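Local coordinates for protein aminoglycoside N(3)-acetyltransferase, AAC(3)-IVa (Escherichia coli, PDB 6MN3) that probably confers resistance to 2-deoxystreptamine antibiotics such as gentamicin and apramycin by transferring an acetyl group from acetyl-CoA to their 3-amino group, at residues L155-Y166 with R236-P244; D199-Q208 with R219-T229. One frame throughout, in Å; residues are numbered along the deposited sequence.

Contact 1. Residues L155-Y166 with R236-P244. With ZN (zinc ion), chain D.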
loop_
_atom_site.group_PDB
_atom_site.type_symbol
_atom_site.label_atom_id
_atom_site.label_comp_id
_atom_site.label_asym_id
_atom_site.label_seq_id
_atom_site.Cartn_x
_atom_site.Cartn_y
_atom_site.Cartn_z
ATOM N N LEU A 155 5.003 -1.986 5.566
ATOM C CA LEU A 155 5.487 -1.923 6.941
ATOM C C LEU A 155 4.677 -2.824 7.865
ATOM O O LEU A 155 5.231 -3.402 8.807
ATOM C CB LEU A 155 5.460 -0.479 7.441
ATOM C CG LEU A 155 6.590 0.402 6.903
ATOM C CD1 LEU A 155 6.451 1.833 7.396
ATOM C CD2 LEU A 155 7.944 -0.176 7.290
ATOM N N HIS A 156 3.372 -2.961 7.613
ATOM C CA HIS A 156 2.565 -3.891 8.398
ATOM C C HIS A 156 3.035 -5.326 8.197
ATOM O O HIS A 156 3.005 -6.136 9.131
ATOM C CB HIS A 156 1.091 -3.756 8.023
ATOM C CG HIS A 156 0.398 -2.612 8.693
ATOM N ND1 HIS A 156 0.219 -2.546 10.058
ATOM C CD2 HIS A 156 -0.166 -1.490 8.185
ATOM C CE1 HIS A 156 -0.423 -1.433 10.362
ATOM N NE2 HIS A 156 -0.668 -0.774 9.244
ATOM N N LEU A 157 3.466 -5.660 6.980
ATOM C CA LEU A 157 4.044 -6.976 6.735
ATOM C C LEU A 157 5.318 -7.168 7.548
ATOM O O LEU A 157 5.587 -8.266 8.049
ATOM C CB LEU A 157 4.322 -7.150 5.241
ATOM C CG LEU A 157 5.306 -8.239 4.802
ATOM C CD1 LEU A 157 4.767 -9.629 5.120
ATOM C CD2 LEU A 157 5.617 -8.109 3.319
ATOM N N ALA A 158 6.109 -6.102 7.699
ATOM C CA ALA A 158 7.347 -6.197 8.464
ATOM C C ALA A 158 7.068 -6.477 9.934
ATOM O O ALA A 158 7.802 -7.237 10.576
ATOM C CB ALA A 158 8.162 -4.916 8.303
ATOM N N GLU A 159 6.012 -5.871 10.486
ATOM C CA GLU A 159 5.631 -6.164 11.863
ATOM C C GLU A 159 5.308 -7.641 12.037
ATOM O O GLU A 159 5.710 -8.262 13.029
ATOM C CB GLU A 159 4.428 -5.317 12.273
ATOM C CG GLU A 159 4.666 -3.822 12.287
ATOM C CD GLU A 159 3.393 -3.047 12.561
ATOM O OE1 GLU A 159 2.398 -3.261 11.836
ATOM O OE2 GLU A 159 3.382 -2.233 13.508
ATOM N N LEU A 160 4.584 -8.220 11.079
ATOM C CA LEU A 160 4.185 -9.617 11.200
ATOM C C LEU A 160 5.378 -10.550 11.039
ATOM O O LEU A 160 5.466 -11.575 11.724
ATOM C CB LEU A 160 3.100 -9.937 10.174
ATOM C CG LEU A 160 1.731 -9.367 10.547
ATOM C CD1 LEU A 160 0.738 -9.553 9.416
ATOM C CD2 LEU A 160 1.225 -10.016 11.826
ATOM N N MET A 161 6.308 -10.213 10.143
ATOM C CA MET A 161 7.511 -11.025 10.004
ATOM C C MET A 161 8.402 -10.914 11.234
ATOM O O MET A 161 9.122 -11.862 11.566
ATOM C CB MET A 161 8.276 -10.623 8.744
ATOM C CG MET A 161 7.606 -11.074 7.459
ATOM S SD MET A 161 8.374 -10.380 5.986
ATOM C CE MET A 161 9.992 -11.149 6.053
ATOM N N ALA A 162 8.363 -9.776 11.924
ATOM C CA ALA A 162 9.078 -9.618 13.182
ATOM C C ALA A 162 8.367 -10.285 14.351
ATOM O O ALA A 162 8.881 -10.231 15.475
ATOM C CB ALA A 162 9.289 -8.133 13.487
ATOM N N LYS A 163 7.216 -10.914 14.112
ATOM C CA LYS A 163 6.395 -11.515 15.162
ATOM C C LYS A 163 6.130 -10.495 16.270
ATOM O O LYS A 163 6.449 -10.698 17.442
ATOM C CB LYS A 163 7.044 -12.789 15.707
ATOM C CG LYS A 163 7.427 -13.789 14.626
ATOM C CD LYS A 163 8.690 -14.546 14.995
ATOM C CE LYS A 163 9.771 -14.370 13.940
ATOM N NZ LYS A 163 11.082 -14.908 14.400
ATOM N N VAL A 164 5.538 -9.378 15.858
ATOM C CA VAL A 164 5.386 -8.218 16.740
ATOM C C VAL A 164 4.461 -8.583 17.895
ATOM O O VAL A 164 3.520 -9.382 17.707
ATOM C CB VAL A 164 4.856 -7.012 15.941
ATOM C CG1 VAL A 164 3.331 -7.018 15.835
ATOM C CG2 VAL A 164 5.385 -5.703 16.513
ATOM N N PRO A 165 4.697 -8.084 19.113
ATOM C CA PRO A 165 3.923 -8.583 20.262
ATOM C C PRO A 165 2.485 -8.098 20.307
ATOM O O PRO A 165 1.621 -8.827 20.809
ATOM C CB PRO A 165 4.719 -8.077 21.475
ATOM C CG PRO A 165 6.071 -7.723 20.942
ATOM C CD PRO A 165 5.834 -7.252 19.543
ATOM N N TYR A 166 2.192 -6.897 19.815
ATOM C CA TYR A 166 0.851 -6.352 19.965
ATOM C C TYR A 166 -0.102 -6.932 18.926
ATOM O O TYR A 166 0.294 -7.287 17.811
ATOM C CB TYR A 166 0.865 -4.825 19.868
ATOM C CG TYR A 166 1.719 -4.253 18.761
ATOM C CD1 TYR A 166 1.268 -4.231 17.448
ATOM C CD2 TYR A 166 2.967 -3.711 19.033
ATOM C CE1 TYR A 166 2.043 -3.698 16.435
ATOM C CE2 TYR A 166 3.747 -3.173 18.030
ATOM C CZ TYR A 166 3.281 -3.169 16.731
ATOM O OH TYR A 166 4.057 -2.639 15.726
ATOM N N ARG A 236 15.400 -4.416 17.321
ATOM C CA ARG A 236 15.909 -3.655 18.457
ATOM C C ARG A 236 14.793 -3.219 19.395
ATOM O O ARG A 236 14.950 -3.285 20.620
ATOM C CB ARG A 236 16.682 -2.429 17.967
ATOM C CG ARG A 236 17.312 -1.620 19.083
ATOM C CD ARG A 236 18.002 -0.374 18.544
ATOM N NE ARG A 236 17.851 0.778 19.430
ATOM C CZ ARG A 236 18.576 0.978 20.528
ATOM N NH1 ARG A 236 19.498 0.096 20.888
ATOM N NH2 ARG A 236 18.376 2.059 21.272
ATOM N N ASP A 237 13.668 -2.770 18.841
ATOM C CA ASP A 237 12.505 -2.365 19.629
ATOM C C ASP A 237 11.262 -2.929 18.955
ATOM O O ASP A 237 10.814 -2.404 17.922
ATOM C CB ASP A 237 12.417 -0.846 19.761
ATOM C CG ASP A 237 11.467 -0.405 20.866
ATOM O OD1 ASP A 237 10.442 -1.082 21.091
ATOM O OD2 ASP A 237 11.746 0.628 21.510
ATOM N N PRO A 238 10.681 -4.000 19.501
ATOM C CA PRO A 238 9.426 -4.519 18.933
ATOM C C PRO A 238 8.283 -3.520 18.981
ATOM O O PRO A 238 7.325 -3.661 18.212
ATOM C CB PRO A 238 9.131 -5.753 19.800
ATOM C CG PRO A 238 10.449 -6.126 20.404
ATOM C CD PRO A 238 11.175 -4.831 20.609
ATOM N N LEU A 239 8.352 -2.517 19.856
ATOM C CA LEU A 239 7.329 -1.485 19.963
ATOM C C LEU A 239 7.816 -0.144 19.421
ATOM O O LEU A 239 7.443 0.913 19.936
ATOM C CB LEU A 239 6.870 -1.340 21.414
ATOM C CG LEU A 239 6.644 -2.649 22.172
ATOM C CD1 LEU A 239 6.235 -2.378 23.612
ATOM C CD2 LEU A 239 5.603 -3.510 21.469
ATOM N N ILE A 240 8.654 -0.176 18.380
ATOM C CA ILE A 240 9.193 1.058 17.816
ATOM C C ILE A 240 8.096 1.879 17.148
ATOM O O ILE A 240 8.135 3.116 17.164
ATOM C CB ILE A 240 10.341 0.734 16.838
ATOM C CG1 ILE A 240 10.914 2.012 16.220
ATOM C CG2 ILE A 240 9.872 -0.218 15.745
ATOM C CD1 ILE A 240 11.818 2.787 17.150
ATOM N N PHE A 241 7.097 1.218 16.567
ATOM C CA PHE A 241 6.010 1.889 15.870
ATOM C C PHE A 241 4.880 2.323 16.796
ATOM O O PHE A 241 3.886 2.878 16.316
ATOM C CB PHE A 241 5.446 0.974 14.777
ATOM C CG PHE A 241 6.396 0.728 13.638
ATOM C CD1 PHE A 241 7.214 1.743 13.168
ATOM C CD2 PHE A 241 6.466 -0.516 13.034
ATOM C CE1 PHE A 241 8.085 1.518 12.117
ATOM C CE2 PHE A 241 7.334 -0.746 11.984
ATOM C CZ PHE A 241 8.146 0.273 11.525
ATOM N N LEU A 242 5.001 2.085 18.099
ATOM C CA LEU A 242 3.953 2.413 19.057
ATOM C C LEU A 242 4.238 3.761 19.701
ATOM O O LEU A 242 5.350 4.002 20.188
ATOM C CB LEU A 242 3.839 1.336 20.137
ATOM C CG LEU A 242 3.288 -0.030 19.727
ATOM C CD1 LEU A 242 2.854 -0.802 20.963
ATOM C CD2 LEU A 242 2.135 0.117 18.742
ATOM N N HIS A 243 3.236 4.634 19.700
ATOM C CA HIS A 243 3.353 5.888 20.425
ATOM C C HIS A 243 3.579 5.600 21.906
ATOM O O HIS A 243 2.952 4.690 22.462
ATOM C CB HIS A 243 2.092 6.736 20.250
ATOM C CG HIS A 243 2.182 7.732 19.139
ATOM N ND1 HIS A 243 1.545 7.557 17.930
ATOM C CD2 HIS A 243 2.825 8.921 19.058
ATOM C CE1 HIS A 243 1.795 8.593 17.150
ATOM N NE2 HIS A 243 2.570 9.434 17.810
ATOM N N PRO A 244 4.462 6.337 22.574
ATOM C CA PRO A 244 4.621 6.149 24.009
ATOM C C PRO A 244 3.356 6.560 24.734
ATOM O O PRO A 244 2.558 7.368 24.219
ATOM C CB PRO A 244 5.801 7.063 24.362
ATOM C CG PRO A 244 5.839 8.074 23.276
ATOM C CD PRO A 244 5.379 7.359 22.042
HETATM ZN ZN ZN D . -0.192 6.251 18.103
HETATM O O HOH W 1 6.690 -1.662 16.771
#

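Contact 2. Residues D199-Q208 with R219-T229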
loop_
_atom_site.group_PDB
_atom_site.type_symbol
_atom_site.label_atom_id
_atom_site.label_comp_id
_atom_site.label_asym_id
_atom_site.label_seq_id
_atom_site.Cartn_x
_atom_site.Cartn_y
_atom_site.Cartn_z
ATOM N N ASP A 199 10.873 6.894 7.071
ATOM C CA ASP A 199 11.342 7.867 6.091
ATOM C C ASP A 199 12.807 8.212 6.322
ATOM O O ASP A 199 13.621 8.175 5.392
ATOM C CB ASP A 199 10.473 9.124 6.143
ATOM C CG ASP A 199 10.603 9.971 4.897
ATOM O OD1 ASP A 199 10.065 9.567 3.847
ATOM O OD2 ASP A 199 11.247 11.039 4.964
ATOM N N ARG A 200 13.168 8.534 7.566
ATOM C CA ARG A 200 14.561 8.851 7.858
ATOM C C ARG A 200 15.439 7.608 7.777
ATOM O O ARG A 200 16.577 7.678 7.299
ATOM C CB ARG A 200 14.683 9.505 9.231
ATOM C CG ARG A 200 16.088 9.990 9.548
ATOM C CD ARG A 200 16.287 10.193 11.039
ATOM N NE ARG A 200 15.559 11.356 11.532
ATOM C CZ ARG A 200 14.946 11.408 12.710
ATOM N NH1 ARG A 200 14.970 10.357 13.516
ATOM N NH2 ARG A 200 14.306 12.508 13.079
ATOM N N TRP A 201 14.933 6.462 8.239
ATOM C CA TRP A 201 15.695 5.221 8.138
ATOM C C TRP A 201 16.095 4.939 6.695
ATOM O O TRP A 201 17.257 4.630 6.408
ATOM C CB TRP A 201 14.880 4.051 8.691
ATOM C CG TRP A 201 14.479 4.181 10.124
ATOM C CD1 TRP A 201 15.028 5.005 11.064
ATOM C CD2 TRP A 201 13.438 3.455 10.786
ATOM N NE1 TRP A 201 14.391 4.837 12.269
ATOM C CE2 TRP A 201 13.410 3.890 12.125
ATOM C CE3 TRP A 201 12.525 2.479 10.375
ATOM C CZ2 TRP A 201 12.505 3.385 13.056
ATOM C CZ3 TRP A 201 11.626 1.979 11.300
ATOM C CH2 TRP A 201 11.623 2.433 12.624
ATOM N N LEU A 202 15.140 5.056 5.770
ATOM C CA LEU A 202 15.375 4.672 4.383
ATOM C C LEU A 202 16.159 5.736 3.625
ATOM O O LEU A 202 17.107 5.419 2.900
ATOM C CB LEU A 202 14.042 4.393 3.687
ATOM C CG LEU A 202 13.256 3.199 4.232
ATOM C CD1 LEU A 202 11.774 3.330 3.915
ATOM C CD2 LEU A 202 13.815 1.892 3.688
ATOM N N LYS A 203 15.774 7.005 3.774
ATOM C CA LYS A 203 16.432 8.065 3.016
ATOM C C LYS A 203 17.898 8.201 3.410
ATOM O O LYS A 203 18.755 8.457 2.555
ATOM C CB LYS A 203 15.692 9.387 3.215
ATOM C CG LYS A 203 16.470 10.617 2.774
ATOM C CD LYS A 203 15.565 11.835 2.685
ATOM C CE LYS A 203 14.638 11.928 3.889
ATOM N NZ LYS A 203 13.638 13.021 3.737
ATOM N N GLU A 204 18.211 8.022 4.695
ATOM C CA GLU A 204 19.598 8.164 5.132
ATOM C C GLU A 204 20.465 7.035 4.591
ATOM O O GLU A 204 21.636 7.251 4.260
ATOM C CB GLU A 204 19.671 8.222 6.658
ATOM C CG GLU A 204 19.121 9.507 7.263
ATOM C CD GLU A 204 19.622 10.752 6.558
ATOM O OE1 GLU A 204 20.854 10.929 6.459
ATOM O OE2 GLU A 204 18.782 11.556 6.100
ATOM N N LYS A 205 19.914 5.827 4.492
ATOM C CA LYS A 205 20.627 4.706 3.888
ATOM C C LYS A 205 20.631 4.767 2.364
ATOM O O LYS A 205 21.087 3.812 1.723
ATOM C CB LYS A 205 20.017 3.379 4.349
ATOM C CG LYS A 205 20.458 2.915 5.729
ATOM C CD LYS A 205 19.619 1.734 6.198
ATOM C CE LYS A 205 20.155 1.135 7.490
ATOM N NZ LYS A 205 21.273 0.185 7.241
ATOM N N SER A 206 20.132 5.862 1.783
ATOM C CA SER A 206 20.040 6.042 0.332
ATOM C C SER A 206 19.177 4.965 -0.319
ATOM O O SER A 206 19.411 4.578 -1.466
ATOM C CB SER A 206 21.427 6.083 -0.317
ATOM O OG SER A 206 22.228 7.099 0.259
ATOM N N LEU A 207 18.170 4.480 0.404
ATOM C CA LEU A 207 17.270 3.449 -0.090
ATOM C C LEU A 207 15.936 4.003 -0.569
ATOM O O LEU A 207 15.098 3.235 -1.051
ATOM C CB LEU A 207 17.021 2.399 0.995
ATOM C CG LEU A 207 18.255 1.754 1.620
ATOM C CD1 LEU A 207 17.847 0.784 2.721
ATOM C CD2 LEU A 207 19.086 1.054 0.557
ATOM N N GLN A 208 15.713 5.307 -0.443
ATOM C CA GLN A 208 14.458 5.931 -0.839
ATOM C C GLN A 208 14.747 6.988 -1.894
ATOM O O GLN A 208 15.502 7.934 -1.642
ATOM C CB GLN A 208 13.748 6.546 0.368
ATOM C CG GLN A 208 12.536 7.388 0.018
ATOM C CD GLN A 208 11.784 7.865 1.247
ATOM O OE1 GLN A 208 10.974 7.134 1.815
ATOM N NE2 GLN A 208 12.048 9.101 1.662
ATOM N N ARG A 219 7.662 9.164 -3.269
ATOM C CA ARG A 219 8.733 8.391 -2.659
ATOM C C ARG A 219 8.692 6.979 -3.214
ATOM O O ARG A 219 7.620 6.372 -3.298
ATOM C CB ARG A 219 8.608 8.376 -1.134
ATOM C CG ARG A 219 9.210 9.604 -0.477
ATOM C CD ARG A 219 8.813 9.715 0.979
ATOM N NE ARG A 219 7.471 10.258 1.141
ATOM C CZ ARG A 219 7.053 10.898 2.227
ATOM N NH1 ARG A 219 7.878 11.082 3.249
ATOM N NH2 ARG A 219 5.813 11.360 2.290
ATOM N N LEU A 220 9.859 6.460 -3.592
ATOM C CA LEU A 220 9.969 5.155 -4.231
ATOM C C LEU A 220 11.030 4.338 -3.510
ATOM O O LEU A 220 12.194 4.747 -3.447
ATOM C CB LEU A 220 10.316 5.304 -5.712
ATOM C CG LEU A 220 10.537 4.009 -6.491
ATOM C CD1 LEU A 220 9.243 3.220 -6.602
ATOM C CD2 LEU A 220 11.099 4.327 -7.858
ATOM N N ILE A 221 10.628 3.190 -2.966
ATOM C CA ILE A 221 11.507 2.318 -2.195
ATOM C C ILE A 221 11.283 0.882 -2.646
ATOM O O ILE A 221 10.144 0.471 -2.890
ATOM C CB ILE A 221 11.260 2.434 -0.673
ATOM C CG1 ILE A 221 11.023 3.888 -0.250
ATOM C CG2 ILE A 221 12.421 1.837 0.102
ATOM C CD1 ILE A 221 9.555 4.248 -0.084
ATOM N N ARG A 222 12.370 0.120 -2.753
ATOM C CA ARG A 222 12.248 -1.308 -3.009
ATOM C C ARG A 222 11.552 -1.989 -1.838
ATOM O O ARG A 222 11.872 -1.726 -0.675
ATOM C CB ARG A 222 13.625 -1.927 -3.236
ATOM C CG ARG A 222 14.146 -1.792 -4.656
ATOM C CD ARG A 222 15.615 -2.178 -4.735
ATOM N NE ARG A 222 15.938 -3.290 -3.845
ATOM C CZ ARG A 222 15.890 -4.569 -4.202
ATOM N NH1 ARG A 222 15.536 -4.901 -5.437
ATOM N NH2 ARG A 222 16.198 -5.515 -3.327
ATOM N N SER A 223 10.592 -2.863 -2.151
ATOM C CA SER A 223 9.853 -3.558 -1.101
ATOM C C SER A 223 10.790 -4.321 -0.171
ATOM O O SER A 223 10.574 -4.358 1.046
ATOM C CB SER A 223 8.827 -4.504 -1.719
ATOM O OG SER A 223 8.241 -5.332 -0.730
ATOM N N ARG A 224 11.838 -4.935 -0.724
ATOM C CA ARG A 224 12.789 -5.661 0.111
ATOM C C ARG A 224 13.541 -4.727 1.051
ATOM O O ARG A 224 13.864 -5.113 2.180
ATOM C CB ARG A 224 13.770 -6.443 -0.763
ATOM C CG ARG A 224 13.110 -7.470 -1.668
ATOM C CD ARG A 224 13.302 -8.881 -1.143
ATOM N NE ARG A 224 12.811 -9.886 -2.082
ATOM C CZ ARG A 224 13.520 -10.372 -3.097
ATOM N NH1 ARG A 224 14.757 -9.948 -3.311
ATOM N NH2 ARG A 224 12.990 -11.285 -3.900
ATOM N N ASP A 225 13.827 -3.499 0.611
ATOM C CA ASP A 225 14.492 -2.544 1.491
ATOM C C ASP A 225 13.567 -2.084 2.612
ATOM O O ASP A 225 14.026 -1.852 3.736
ATOM C CB ASP A 225 14.996 -1.348 0.685
ATOM C CG ASP A 225 16.209 -1.685 -0.159
ATOM O OD1 ASP A 225 16.948 -2.624 0.208
ATOM O OD2 ASP A 225 16.426 -1.009 -1.188
ATOM N N ILE A 226 12.270 -1.948 2.327
ATOM C CA ILE A 226 11.313 -1.564 3.363
ATOM C C ILE A 226 11.265 -2.623 4.457
ATOM O O ILE A 226 11.287 -2.310 5.653
ATOM C CB ILE A 226 9.921 -1.336 2.747
ATOM C CG1 ILE A 226 9.945 -0.156 1.781
ATOM C CG2 ILE A 226 8.883 -1.113 3.836
ATOM C CD1 ILE A 226 8.680 -0.013 0.979
ATOM N N VAL A 227 11.201 -3.893 4.060
ATOM C CA VAL A 227 11.081 -4.973 5.034
ATOM C C VAL A 227 12.385 -5.147 5.804
ATOM O O VAL A 227 12.386 -5.246 7.036
ATOM C CB VAL A 227 10.656 -6.276 4.332
ATOM C CG1 VAL A 227 10.871 -7.474 5.245
ATOM C CG2 VAL A 227 9.201 -6.185 3.904
ATOM N N ALA A 228 13.514 -5.176 5.092
ATOM C CA ALA A 228 14.799 -5.403 5.748
ATOM C C ALA A 228 15.124 -4.289 6.734
ATOM O O ALA A 228 15.593 -4.552 7.847
ATOM C CB ALA A 228 15.908 -5.535 4.705
ATOM N N THR A 229 14.885 -3.037 6.342
ATOM C CA THR A 229 15.154 -1.916 7.236
ATOM C C THR A 229 14.269 -1.980 8.473
ATOM O O THR A 229 14.744 -1.802 9.600
ATOM C CB THR A 229 14.949 -0.596 6.492
ATOM O OG1 THR A 229 15.800 -0.560 5.340
ATOM C CG2 THR A 229 15.268 0.589 7.394
HETATM O O HOH W 2 15.019 0.787 -2.475
#

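Contact 1. Residues L155-Y166 with R236-P244
Val164 and Pro238 bring the two backbones closest, 5.9 Å between CA atoms, where the exit of helix 154-161, closed by a Schellman motif at Lys163, meets two overlapping type I turns, Asp237 to Ile240 and Leu239 to Leu242. The second turn leads into His243, whose ND1 binds the zinc ion at 2.2 Å; Cys191, Cys249 and Cys252 complete this site of three cysteines and one histidine. Tyr166 and Phe241 have the largest shares of the contact. Tyr166 CG lies between the backbone N and carbonyl carbon (chi1 44°), and the ring is held between Val164 CG1 on one face and Leu242 on the other, with Leu242 CD2 4.0 Å from the centroid and 20° off the normal, a CH-pi contact. Leu239 CD2 meets the ring edge, 3.6 Å from Tyr166 CD2. Pro165 CD packs on Pro238 CB, the two side chains crossing at about a right angle. Glu159 lies against the Phe241 ring, the carboxylate and ring planes 67° apart, and OE2 is 3.6 Å from Phe241 CD2. Tyr166 OH approaches that same OE2 at a doubtful, very short 2.4 Å; His190 also bonds OE2. His156, Glu159 and Cys192 are consistent with a catalytic triad, although the His156 to Glu159 bond is weak. One water ties the segments together, donating to Tyr166 OH at 3.0 Å and accepting from Phe241 N at 2.9 Å; its short 2.5 Å approach to Pro238 O is doubtful.

Contact 2. Residues D199-Q208 with R219-T229
Charged and polar groups meet at one end of this contact, where Arg219 NH1 forms a salt bridge to Asp199 OD1 at 2.7 Å. The carboxylate and guanidinium planes are nearly perpendicular (86°). Gln208 NE2 donates to the same oxygen at 3.0 Å from the opposite face of the carboxylate, so two donors clasp OD1. Gln208 CG, anti to the backbone N (chi1 172°), starts an extended chain that carries the amide obliquely across the Arg219 methylenes, NE2 3.4 Å from CD; Glu210 and His149 bind its two polar atoms. Van der Waals packing occupies the middle: Leu202 CD2 sits 3.8 Å from Ile221 CG2 and 3.6 Å from Thr229 OG1, while Trp201 CB touches Thr229 CG2. Leu207 CD1 also reaches Thr229 OG1, whose hydroxyl donates to Asp225 O. A water supplies the third kind of link, giving hydrogen bonds to Leu207 O and Asp225 OD2 and accepting from Arg222 N at 2.7 Å. The axes of segments 199-204 and 223-229, parts of helices 197-204 and 223-236, cross at 120° and come within 10.5 Å, beside strand 216-222, which lies between strands 141-145 and 208-213 in the mixed sheet.

How the contacts relate
Contact 2 is nested along the chain within the loop that contact 1 closes, and their centres lie about 17 Å apart. They nevertheless share a packing surface. Trp201 bridges them, its CZ3 3.7 Å from Phe241 CE1 and its CH2 3.7 Å from Ile240 CG1. On the helix side, Leu155 CD2 lies 3.7 Å from Ile226 CG2, and Met161 CE 3.9 Å from Val227 CG1, so helix 223-236 touches helix 154-161 as well as helix 197-204. Zinc belongs to contact 1 through His243; the Trp201 side chain is about 14 Å from the metal. Contact 1 also holds His156 and Glu159 of the possible Cys-His-Glu triad, whereas contact 2 lies away from the zinc site.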